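Local structure of alpha-galactosidase (Umbelopsis vinacea, 3A5V) at residues C53-E58 against K63-D68; P78-I83 against L88-Y93; I113-W118 against N155-P160. The protein hydrolyses terminal alpha-galactosidic linkages as a tetrameric, N-glycosylated fungal enzyme of glycoside hydrolase family 27. All blocks are in the same frame, centred on the assembly; numbering follows the deposited sequence.

Interaction 1: residues C53-E58 against K63-D68; sequences CWQKNE and KTLLAD. With MAN (alpha-D-mannopyranose), chain B; MAN (alpha-D-mannopyranose), chain C.
Trp54 and Ala67 meet where two stretches of one loop form a single beta bridge at Gln55 and Ala67. Asp68 N donates to Trp54 O at 2.8 Å in a nearly straight bond (171°) lying in the carbonyl plane, while Lys56 N reaches Leu66 O at 3.0 Å. The Trp54 ring stands with chi1 at 60°, CG wedged between the backbone N and the carbonyl carbon; its benzo edge is thereby presented to residues 63-68, CE3 lying 4.0 Å from Ala67 CB, with Leu65 O and Ala67 CA near the ring plane. Over the centre of one face sits CG of Gln55. The bend of Gln55 at chi2 (86°) carries its amide on over the same face, toward the pyrrole side, and Leu65 CD2 packs 3.7 Å from Gln55 CG. Were Trp54 an alanine, Gln55 CG and Ala67 CB would probably face a gap, and the carbonyl of Tyr93 would lose its indole donor. On the outer side, a water accepts from Asn57 N and donates to Asp68 OD1, while Asp68 OD2 accepts from Lys71 N; O2 of one mannose accepts from Asn57 ND2 and donates to Glu58 OE2. The loop follows strand 47-49 and precedes helix 76-85 of the barrel; Trp54 NE1 hydrogen-bonds to Tyr93 O on strand 89-95, and Leu66 rests on Trp121 of helix 111-121.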
loop_
_atom_site.group_PDB
_atom_site.type_symbol
_atom_site.label_atom_id
_atom_site.label_comp_id
_atom_site.label_asym_id
_atom_site.label_seq_id
_atom_site.Cartn_x
_atom_site.Cartn_y
_atom_site.Cartn_z
ATOM N N CYS A 53 22.001 -21.416 -14.324
ATOM C CA CYS A 53 23.333 -21.484 -14.990
ATOM C C CYS A 53 23.585 -22.812 -15.732
ATOM O O CYS A 53 24.730 -23.124 -16.068
ATOM C CB CYS A 53 24.466 -21.120 -14.011
ATOM S SG CYS A 53 25.885 -20.280 -14.769
ATOM N N TRP A 54 22.513 -23.560 -16.020
ATOM C CA TRP A 54 22.589 -24.750 -16.885
ATOM C C TRP A 54 22.476 -24.383 -18.371
ATOM O O TRP A 54 22.842 -25.181 -19.226
ATOM C CB TRP A 54 21.493 -25.776 -16.533
ATOM C CG TRP A 54 20.066 -25.261 -16.665
ATOM C CD1 TRP A 54 19.283 -24.745 -15.652
ATOM C CD2 TRP A 54 19.254 -25.221 -17.851
ATOM N NE1 TRP A 54 18.061 -24.379 -16.137
ATOM C CE2 TRP A 54 18.003 -24.663 -17.479
ATOM C CE3 TRP A 54 19.457 -25.606 -19.191
ATOM C CZ2 TRP A 54 16.955 -24.477 -18.400
ATOM C CZ3 TRP A 54 18.430 -25.406 -20.108
ATOM C CH2 TRP A 54 17.193 -24.839 -19.713
ATOM N N GLN A 55 21.979 -23.175 -18.650
ATOM C CA GLN A 55 21.515 -22.774 -19.978
ATOM C C GLN A 55 22.645 -22.545 -20.981
ATOM O O GLN A 55 23.699 -22.026 -20.635
ATOM C CB GLN A 55 20.663 -21.490 -19.904
ATOM C CG GLN A 55 19.369 -21.602 -19.079
ATOM C CD GLN A 55 19.584 -21.338 -17.585
ATOM O OE1 GLN A 55 20.709 -21.350 -17.097
ATOM N NE2 GLN A 55 18.496 -21.077 -16.865
ATOM N N LYS A 56 22.390 -22.942 -22.226
ATOM C CA LYS A 56 23.197 -22.517 -23.363
ATOM C C LYS A 56 23.002 -21.007 -23.560
ATOM O O LYS A 56 21.983 -20.431 -23.128
ATOM C CB LYS A 56 22.758 -23.299 -24.613
ATOM C CG LYS A 56 23.739 -23.257 -25.784
ATOM C CD LYS A 56 23.353 -24.293 -26.839
ATOM C CE LYS A 56 24.111 -24.055 -28.148
ATOM N NZ LYS A 56 23.835 -25.171 -29.084
ATOM N N ASN A 57 23.979 -20.358 -24.193
ATOM C CA ASN A 57 23.979 -18.893 -24.322
ATOM C C ASN A 57 22.873 -18.317 -25.213
ATOM O O ASN A 57 22.507 -17.153 -25.062
ATOM C CB ASN A 57 25.348 -18.386 -24.799
ATOM C CG ASN A 57 25.618 -18.753 -26.249
ATOM O OD1 ASN A 57 25.511 -19.923 -26.626
ATOM N ND2 ASN A 57 25.943 -17.753 -27.075
ATOM N N GLU A 58 22.347 -19.123 -26.136
ATOM C CA GLU A 58 21.272 -18.687 -27.019
ATOM C C GLU A 58 20.341 -19.849 -27.331
ATOM O O GLU A 58 20.751 -21.004 -27.245
ATOM C CB GLU A 58 21.821 -18.072 -28.324
ATOM C CG GLU A 58 22.639 -16.750 -28.143
ATOM C CD GLU A 58 21.849 -15.577 -27.499
ATOM O OE1 GLU A 58 20.616 -15.466 -27.709
ATOM O OE2 GLU A 58 22.475 -14.751 -26.783
ATOM N N LYS A 63 13.890 -22.445 -31.618
ATOM C CA LYS A 63 13.397 -21.688 -30.444
ATOM C C LYS A 63 13.522 -22.420 -29.105
ATOM O O LYS A 63 13.274 -21.822 -28.056
ATOM C CB LYS A 63 11.948 -21.205 -30.615
ATOM C CG LYS A 63 11.742 -20.117 -31.665
ATOM C CD LYS A 63 10.283 -19.671 -31.633
ATOM C CE LYS A 63 9.942 -18.804 -32.823
ATOM N NZ LYS A 63 8.592 -18.192 -32.668
ATOM N N THR A 64 13.894 -23.696 -29.119
ATOM C CA THR A 64 14.130 -24.382 -27.849
ATOM C C THR A 64 15.436 -23.902 -27.209
ATOM O O THR A 64 16.336 -23.368 -27.892
ATOM C CB THR A 64 14.083 -25.937 -27.930
ATOM O OG1 THR A 64 15.241 -26.423 -28.604
ATOM C CG2 THR A 64 12.853 -26.408 -28.661
ATOM N N LEU A 65 15.516 -24.045 -25.891
ATOM C CA LEU A 65 16.713 -23.657 -25.174
ATOM C C LEU A 65 17.352 -24.927 -24.627
ATOM O O LEU A 65 16.792 -25.603 -23.748
ATOM C CB LEU A 65 16.400 -22.661 -24.042
ATOM C CG LEU A 65 17.618 -22.130 -23.266
ATOM C CD1 LEU A 65 18.572 -21.320 -24.162
ATOM C CD2 LEU A 65 17.173 -21.294 -22.069
ATOM N N LEU A 66 18.521 -25.254 -25.160
ATOM C CA LEU A 66 19.247 -26.437 -24.720
ATOM C C LEU A 66 20.219 -26.081 -23.591
ATOM O O LEU A 66 20.395 -24.903 -23.253
ATOM C CB LEU A 66 19.968 -27.091 -25.923
ATOM C CG LEU A 66 19.093 -27.544 -27.112
ATOM C CD1 LEU A 66 19.986 -28.164 -28.213
ATOM C CD2 LEU A 66 18.002 -28.529 -26.689
ATOM N N ALA A 67 20.829 -27.104 -22.993
ATOM C CA ALA A 67 21.799 -26.901 -21.927
ATOM C C ALA A 67 23.176 -26.543 -22.485
ATOM O O ALA A 67 23.479 -26.849 -23.643
ATOM C CB ALA A 67 21.892 -28.140 -21.053
ATOM N N ASP A 68 23.996 -25.886 -21.670
ATOM C CA ASP A 68 25.365 -25.575 -22.066
ATOM C C ASP A 68 26.109 -26.861 -22.453
ATOM O O ASP A 68 26.226 -27.776 -21.633
ATOM C CB ASP A 68 26.136 -24.853 -20.967
ATOM C CG ASP A 68 27.557 -24.508 -21.408
ATOM O OD1 ASP A 68 27.735 -23.501 -22.112
ATOM O OD2 ASP A 68 28.486 -25.269 -21.114
HETATM C C1 MAN B . 26.353 -13.572 -27.297
HETATM C C2 MAN B . 25.687 -14.025 -25.982
HETATM C C3 MAN B . 26.688 -14.062 -24.813
HETATM C C4 MAN B . 27.980 -14.780 -25.206
HETATM C C5 MAN B . 28.519 -14.276 -26.551
HETATM C C6 MAN B . 29.770 -15.039 -26.994
HETATM O O2 MAN B . 25.074 -15.287 -26.147
HETATM O O3 MAN B . 26.160 -14.711 -23.668
HETATM O O4 MAN B . 28.931 -14.572 -24.184
HETATM O O5 MAN B . 27.517 -14.340 -27.565
HETATM O O6 MAN B . 29.435 -16.372 -27.324
HETATM C C1 MAN C . 25.641 -13.768 -22.700
HETATM C C2 MAN C . 26.169 -14.101 -21.301
HETATM C C3 MAN C . 25.601 -15.428 -20.790
HETATM C C4 MAN C . 24.094 -15.562 -21.016
HETATM C C5 MAN C . 23.665 -15.047 -22.396
HETATM C C6 MAN C . 22.150 -15.006 -22.567
HETATM O O2 MAN C . 25.846 -13.071 -20.384
HETATM O O3 MAN C . 25.883 -15.566 -19.412
HETATM O O4 MAN C . 23.770 -16.929 -20.895
HETATM O O5 MAN C . 24.222 -13.761 -22.670
HETATM O O6 MAN C . 21.576 -14.049 -21.700
HETATM O O HOH W 1 26.467 -21.892 -24.055
HETATM O O HOH W 2 19.928 -23.568 -27.124
#

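Interaction 2: residues P78-I83 against L88-Y93; sequences PLVDDI and LKAGIY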
loop_
_atom_site.group_PDB
_atom_site.type_symbol
_atom_site.label_atom_id
_atom_site.label_comp_id
_atom_site.label_asym_id
_atom_site.label_seq_id
_atom_site.Cartn_x
_atom_site.Cartn_y
_atom_site.Cartn_z
ATOM N N PRO A 78 20.039 -37.512 -21.020
ATOM C CA PRO A 78 20.768 -38.671 -20.489
ATOM C C PRO A 78 21.148 -38.543 -19.011
ATOM O O PRO A 78 21.237 -39.554 -18.319
ATOM C CB PRO A 78 22.031 -38.721 -21.365
ATOM C CG PRO A 78 21.615 -38.059 -22.656
ATOM C CD PRO A 78 20.779 -36.892 -22.135
ATOM N N LEU A 79 21.398 -37.317 -18.544
ATOM C CA LEU A 79 21.590 -37.064 -17.119
ATOM C C LEU A 79 20.313 -37.367 -16.312
ATOM O O LEU A 79 20.378 -37.981 -15.244
ATOM C CB LEU A 79 22.076 -35.609 -16.870
ATOM C CG LEU A 79 22.199 -35.166 -15.406
ATOM C CD1 LEU A 79 23.145 -36.091 -14.588
ATOM C CD2 LEU A 79 22.669 -33.697 -15.321
ATOM N N VAL A 80 19.163 -36.924 -16.813
ATOM C CA VAL A 80 17.879 -37.221 -16.151
ATOM C C VAL A 80 17.644 -38.744 -16.095
ATOM O O VAL A 80 17.180 -39.272 -15.082
ATOM C CB VAL A 80 16.702 -36.499 -16.831
ATOM C CG1 VAL A 80 15.372 -37.025 -16.335
ATOM C CG2 VAL A 80 16.814 -34.975 -16.616
ATOM N N ASP A 81 17.994 -39.449 -17.172
ATOM C CA ASP A 81 17.908 -40.926 -17.181
ATOM C C ASP A 81 18.749 -41.562 -16.071
ATOM O O ASP A 81 18.304 -42.510 -15.412
ATOM C CB ASP A 81 18.355 -41.494 -18.543
ATOM C CG ASP A 81 17.367 -41.205 -19.673
ATOM O OD1 ASP A 81 16.162 -40.915 -19.444
ATOM O OD2 ASP A 81 17.818 -41.297 -20.822
ATOM N N ASP A 82 19.960 -41.046 -15.865
ATOM C CA ASP A 82 20.849 -41.506 -14.780
ATOM C C ASP A 82 20.262 -41.237 -13.389
ATOM O O ASP A 82 20.361 -42.073 -12.487
ATOM C CB ASP A 82 22.227 -40.835 -14.881
ATOM C CG ASP A 82 23.059 -41.362 -16.048
ATOM O OD1 ASP A 82 22.771 -42.471 -16.531
ATOM O OD2 ASP A 82 23.991 -40.656 -16.490
ATOM N N ILE A 83 19.666 -40.056 -13.222
ATOM C CA ILE A 83 18.938 -39.700 -11.994
ATOM C C ILE A 83 17.734 -40.629 -11.755
ATOM O O ILE A 83 17.549 -41.168 -10.653
ATOM C CB ILE A 83 18.516 -38.185 -12.034
ATOM C CG1 ILE A 83 19.770 -37.294 -11.979
ATOM C CG2 ILE A 83 17.539 -37.855 -10.891
ATOM C CD1 ILE A 83 19.524 -35.793 -12.345
ATOM N N LEU A 88 15.495 -41.520 -8.262
ATOM C CA LEU A 88 15.325 -40.111 -7.909
ATOM C C LEU A 88 14.541 -39.390 -8.996
ATOM O O LEU A 88 14.397 -39.905 -10.111
ATOM C CB LEU A 88 16.700 -39.454 -7.707
ATOM C CG LEU A 88 17.506 -39.956 -6.492
ATOM C CD1 LEU A 88 18.977 -39.572 -6.606
ATOM C CD2 LEU A 88 16.914 -39.452 -5.146
ATOM N N LYS A 89 14.034 -38.196 -8.683
ATOM C CA LYS A 89 13.361 -37.375 -9.683
ATOM C C LYS A 89 14.201 -36.135 -10.014
ATOM O O LYS A 89 15.002 -35.704 -9.185
ATOM C CB LYS A 89 11.959 -36.999 -9.189
ATOM C CG LYS A 89 10.950 -38.162 -9.264
ATOM C CD LYS A 89 9.645 -37.800 -8.551
ATOM C CE LYS A 89 8.690 -38.991 -8.421
ATOM N NZ LYS A 89 8.285 -39.414 -9.780
ATOM N N ALA A 90 14.027 -35.568 -11.210
ATOM C CA ALA A 90 14.869 -34.457 -11.662
ATOM C C ALA A 90 14.075 -33.161 -11.757
ATOM O O ALA A 90 12.940 -33.146 -12.255
ATOM C CB ALA A 90 15.542 -34.766 -13.008
ATOM N N GLY A 91 14.683 -32.087 -11.277
ATOM C CA GLY A 91 14.095 -30.745 -11.384
ATOM C C GLY A 91 14.967 -29.818 -12.211
ATOM O O GLY A 91 16.176 -30.052 -12.367
ATOM N N ILE A 92 14.347 -28.783 -12.767
ATOM C CA ILE A 92 15.035 -27.761 -13.565
ATOM C C ILE A 92 14.540 -26.374 -13.125
ATOM O O ILE A 92 13.463 -26.245 -12.500
ATOM C CB ILE A 92 14.805 -27.962 -15.102
ATOM C CG1 ILE A 92 15.875 -27.239 -15.931
ATOM C CG2 ILE A 92 13.399 -27.471 -15.541
ATOM C CD1 ILE A 92 17.157 -27.974 -16.064
ATOM N N TYR A 93 15.342 -25.356 -13.431
ATOM C CA TYR A 93 15.054 -23.979 -13.033
ATOM C C TYR A 93 14.887 -23.100 -14.271
ATOM O O TYR A 93 15.633 -23.235 -15.256
ATOM C CB TYR A 93 16.184 -23.446 -12.141
ATOM C CG TYR A 93 16.235 -21.934 -11.986
ATOM C CD1 TYR A 93 16.835 -21.130 -12.959
ATOM C CD2 TYR A 93 15.682 -21.308 -10.851
ATOM C CE1 TYR A 93 16.859 -19.736 -12.832
ATOM C CE2 TYR A 93 15.727 -19.931 -10.702
ATOM C CZ TYR A 93 16.314 -19.147 -11.700
ATOM O OH TYR A 93 16.362 -17.777 -11.580
#
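Ile83 and Val80 of helix 76-85 pack on Ala90 at the start of strand 89-95, the second half of a beta-alpha-beta unit that begins with strand 47-49 in the (beta/alpha)8 barrel. The helix and strand segments run at 141° to each other, their axes approaching to 7.8 Å, a spacing consistent with the small side chain of Ala90 between them. Its methyl points toward the helix and is met by both branches of Val80, CG2 lying 3.8 Å from Ala90 CB and CG1 only slightly farther. Ile83 completes this apolar patch with two different arms. Its CG2, set anti to the backbone N by a chi1 of -67°, turns toward the start of the strand and touches Leu88 CB at 3.7 Å; its longer arm is extended, so that CD1 comes to 4.2 Å from Ala90 CB. The Ile83 and Leu88 side chains cross at about a right angle, and Leu88 goes on to meet Ala32 of helix 25-38 and Val48 of strand 47-49.

The contact is looser at Lys89. Its CB points away from the helix, its chain lies in an exposed position, and only its carbonyl is approached, by Ile83 CG2. On the helix, Asp81 and Asp82 are partly exposed and do not touch the strand; Asp82 forms a salt bridge with Arg74. Beyond Ala90 the strand draws away from this helix segment. At the opposite end, the turn between the two elements is tied by Leu88 N, which donates to Ile83 O at 3.2 Å with the donor tilted 29° from the carbonyl plane.

Interaction 3: residues I113-W118 against N155-P160; sequences IDAKTW and NKTGRP. With NAG (2-acetamido-2-deoxy-beta-D-glucopyranose), chain D.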
loop_
_atom_site.group_PDB
_atom_site.type_symbol
_atom_site.label_atom_id
_atom_site.label_comp_id
_atom_site.label_asym_id
_atom_site.label_seq_id
_atom_site.Cartn_x
_atom_site.Cartn_y
_atom_site.Cartn_z
ATOM N N ILE A 113 6.870 -23.918 -25.464
ATOM C CA ILE A 113 8.109 -24.468 -26.011
ATOM C C ILE A 113 9.034 -25.022 -24.911
ATOM O O ILE A 113 9.540 -26.144 -25.026
ATOM C CB ILE A 113 8.828 -23.408 -26.863
ATOM C CG1 ILE A 113 8.052 -23.212 -28.189
ATOM C CG2 ILE A 113 10.279 -23.807 -27.139
ATOM C CD1 ILE A 113 8.440 -21.943 -28.951
ATOM N N ASP A 114 9.243 -24.247 -23.850
ATOM C CA ASP A 114 10.153 -24.684 -22.790
ATOM C C ASP A 114 9.592 -25.872 -22.002
ATOM O O ASP A 114 10.328 -26.824 -21.693
ATOM C CB ASP A 114 10.550 -23.516 -21.875
ATOM C CG ASP A 114 11.477 -22.519 -22.565
ATOM O OD1 ASP A 114 11.885 -22.756 -23.736
ATOM O OD2 ASP A 114 11.813 -21.493 -21.931
ATOM N N ALA A 115 8.297 -25.830 -21.694
ATOM C CA ALA A 115 7.651 -26.950 -21.001
ATOM C C ALA A 115 7.764 -28.242 -21.823
ATOM O O ALA A 115 8.017 -29.319 -21.274
ATOM C CB ALA A 115 6.205 -26.632 -20.728
ATOM N N LYS A 116 7.558 -28.123 -23.136
ATOM C CA LYS A 116 7.678 -29.263 -24.044
ATOM C C LYS A 116 9.103 -29.840 -24.010
ATOM O O LYS A 116 9.281 -31.060 -23.926
ATOM C CB LYS A 116 7.272 -28.857 -25.467
ATOM C CG LYS A 116 7.301 -29.988 -26.478
ATOM C CD LYS A 116 6.555 -29.595 -27.760
ATOM C CE LYS A 116 6.637 -30.707 -28.819
ATOM N NZ LYS A 116 6.500 -30.153 -30.205
ATOM N N THR A 117 10.106 -28.967 -24.061
ATOM C CA THR A 117 11.505 -29.396 -23.942
ATOM C C THR A 117 11.748 -30.170 -22.638
ATOM O O THR A 117 12.313 -31.259 -22.648
ATOM C CB THR A 117 12.461 -28.180 -24.044
ATOM O OG1 THR A 117 12.257 -27.546 -25.307
ATOM C CG2 THR A 117 13.940 -28.574 -23.903
ATOM N N TRP A 118 11.290 -29.618 -21.517
ATOM C CA TRP A 118 11.548 -30.240 -20.220
ATOM C C TRP A 118 10.871 -31.614 -20.116
ATOM O O TRP A 118 11.476 -32.573 -19.627
ATOM C CB TRP A 118 11.117 -29.291 -19.084
ATOM C CG TRP A 118 11.852 -27.961 -19.139
ATOM C CD1 TRP A 118 13.129 -27.745 -19.584
ATOM C CD2 TRP A 118 11.343 -26.682 -18.749
ATOM N NE1 TRP A 118 13.451 -26.417 -19.487
ATOM C CE2 TRP A 118 12.371 -25.738 -18.978
ATOM C CE3 TRP A 118 10.109 -26.240 -18.238
ATOM C CZ2 TRP A 118 12.213 -24.373 -18.711
ATOM C CZ3 TRP A 118 9.950 -24.867 -17.973
ATOM C CH2 TRP A 118 10.996 -23.958 -18.221
ATOM N N ASN A 155 1.064 -28.486 -17.884
ATOM C CA ASN A 155 -0.063 -29.394 -17.954
ATOM C C ASN A 155 -0.251 -30.042 -19.345
ATOM O O ASN A 155 -0.485 -31.255 -19.457
ATOM C CB ASN A 155 -1.348 -28.664 -17.531
ATOM C CG ASN A 155 -2.507 -29.615 -17.340
ATOM O OD1 ASN A 155 -3.299 -29.814 -18.262
ATOM N ND2 ASN A 155 -2.580 -30.243 -16.156
ATOM N N LYS A 156 -0.147 -29.233 -20.397
ATOM C CA LYS A 156 -0.451 -29.716 -21.738
ATOM C C LYS A 156 0.554 -30.712 -22.306
ATOM O O LYS A 156 0.237 -31.420 -23.262
ATOM C CB LYS A 156 -0.715 -28.565 -22.707
ATOM C CG LYS A 156 0.486 -27.740 -23.122
ATOM C CD LYS A 156 0.046 -26.598 -24.092
ATOM C CE LYS A 156 -0.813 -25.536 -23.383
ATOM N NZ LYS A 156 -1.176 -24.413 -24.301
ATOM N N THR A 157 1.750 -30.788 -21.711
ATOM C CA THR A 157 2.739 -31.794 -22.129
ATOM C C THR A 157 2.255 -33.202 -21.802
ATOM O O THR A 157 2.777 -34.172 -22.335
ATOM C CB THR A 157 4.092 -31.611 -21.411
ATOM O OG1 THR A 157 3.937 -31.959 -20.027
ATOM C CG2 THR A 157 4.586 -30.171 -21.527
ATOM N N GLY A 158 1.292 -33.309 -20.895
ATOM C CA GLY A 158 0.855 -34.600 -20.401
ATOM C C GLY A 158 1.790 -35.233 -19.379
ATOM O O GLY A 158 1.458 -36.263 -18.808
ATOM N N ARG A 159 2.958 -34.630 -19.135
ATOM C CA ARG A 159 3.877 -35.174 -18.144
ATOM C C ARG A 159 3.660 -34.489 -16.784
ATOM O O ARG A 159 3.739 -33.252 -16.696
ATOM C CB ARG A 159 5.344 -35.026 -18.582
ATOM C CG ARG A 159 6.306 -35.650 -17.575
ATOM C CD ARG A 159 7.794 -35.547 -17.955
ATOM N NE ARG A 159 8.588 -36.296 -16.977
ATOM C CZ ARG A 159 8.836 -37.610 -17.046
ATOM N NH1 ARG A 159 8.358 -38.323 -18.052
ATOM N NH2 ARG A 159 9.547 -38.220 -16.106
ATOM N N PRO A 160 3.409 -35.281 -15.725
ATOM C CA PRO A 160 3.323 -34.680 -14.379
ATOM C C PRO A 160 4.643 -34.002 -13.973
ATOM O O PRO A 160 5.698 -34.653 -13.917
ATOM C CB PRO A 160 3.044 -35.880 -13.472
ATOM C CG PRO A 160 2.414 -36.933 -14.420
ATOM C CD PRO A 160 3.196 -36.740 -15.692
HETATM C C1 NAG D . -3.691 -31.159 -16.014
HETATM C C2 NAG D . -3.102 -32.322 -15.199
HETATM C C3 NAG D . -4.191 -33.271 -14.685
HETATM C C4 NAG D . -5.368 -32.530 -14.038
HETATM C C5 NAG D . -5.824 -31.384 -14.948
HETATM C C6 NAG D . -6.931 -30.518 -14.349
HETATM C C7 NAG D . -0.802 -32.908 -15.890
HETATM C C8 NAG D . 0.029 -33.792 -16.780
HETATM N N2 NAG D . -2.127 -33.085 -15.974
HETATM O O3 NAG D . -3.647 -34.201 -13.761
HETATM O O4 NAG D . -6.427 -33.456 -13.880
HETATM O O5 NAG D . -4.725 -30.540 -15.260
HETATM O O6 NAG D . -6.546 -30.143 -13.041
HETATM O O7 NAG D . -0.253 -32.086 -15.138
#
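Thr157 reaches helix 111-121 through its methyl group, which rests against Ala115 in the small contact between that helix and the end of helix 140-156. The second segment begins at Asn155, whose CB points away from the neighbouring helix; CG anti to the backbone N (chi1 -169°) carries the amide to the sugar, ND2 being bonded covalently to C1 of an N-acetylglucosamine. Lys156, exposed, has a long and weak ion pair with Asp112. Thr157 follows and carries the contact: CG2 lies 3.5 Å from Ala115 O and 4.0 Å from Ala115 CB, so one methyl spans both the carbonyl and the side chain of a single helical residue. With chi1 at 70°, OG1 sits between the backbone N and the carbonyl carbon, where it hydrogen-bonds to Leu154 O and accepts from Arg159 N at 3.0 Å. The hydroxyl is thus fixed by two bonds, and the beta-branched threonine is held with its methyl facing the helix. Gly158 leaves the helical conformation with a positive phi of 77°, and its N hydrogen-bonds to Asn155 O at 3.1 Å. Here the sugar returns: its acetyl methyl C8 lies 3.5 Å from Gly158 C. Arg159 points its CB toward helix 111-121 and extends past Ala119 to a salt bridge with Asp124. Pro160 then leads towards strand 162-165, its N also near C8. Asn155, Lys156 and Thr157 make up the Asn-X-Thr sequon of N-glycosylation, and its threonine also forms the ST turn with Arg159 N.

How the interactions relate
The three contacts follow one another along the chain without overlap and lie on the same side of its centre, all within the (beta/alpha)8 barrel, the catalytic domain in family 27, rather than the C-terminal beta sandwich. Their centres are about 15 to 17 Å apart. Interaction 1 occupies the long loop between strand 47-49 and helix 76-85, interaction 2 joins that helix to strand 89-95, and interaction 3 sets helix 111-121 beside the end of helix 140-156. Strand 89-95 links them: Tyr93 receives the Trp54 indole, and Ile92 packs on Trp118. Thr64 also meets Thr117. The loop, strand 89-95 and helix 111-121 thus meet in one part of the barrel wall, with glycans close to interactions 1 and 3.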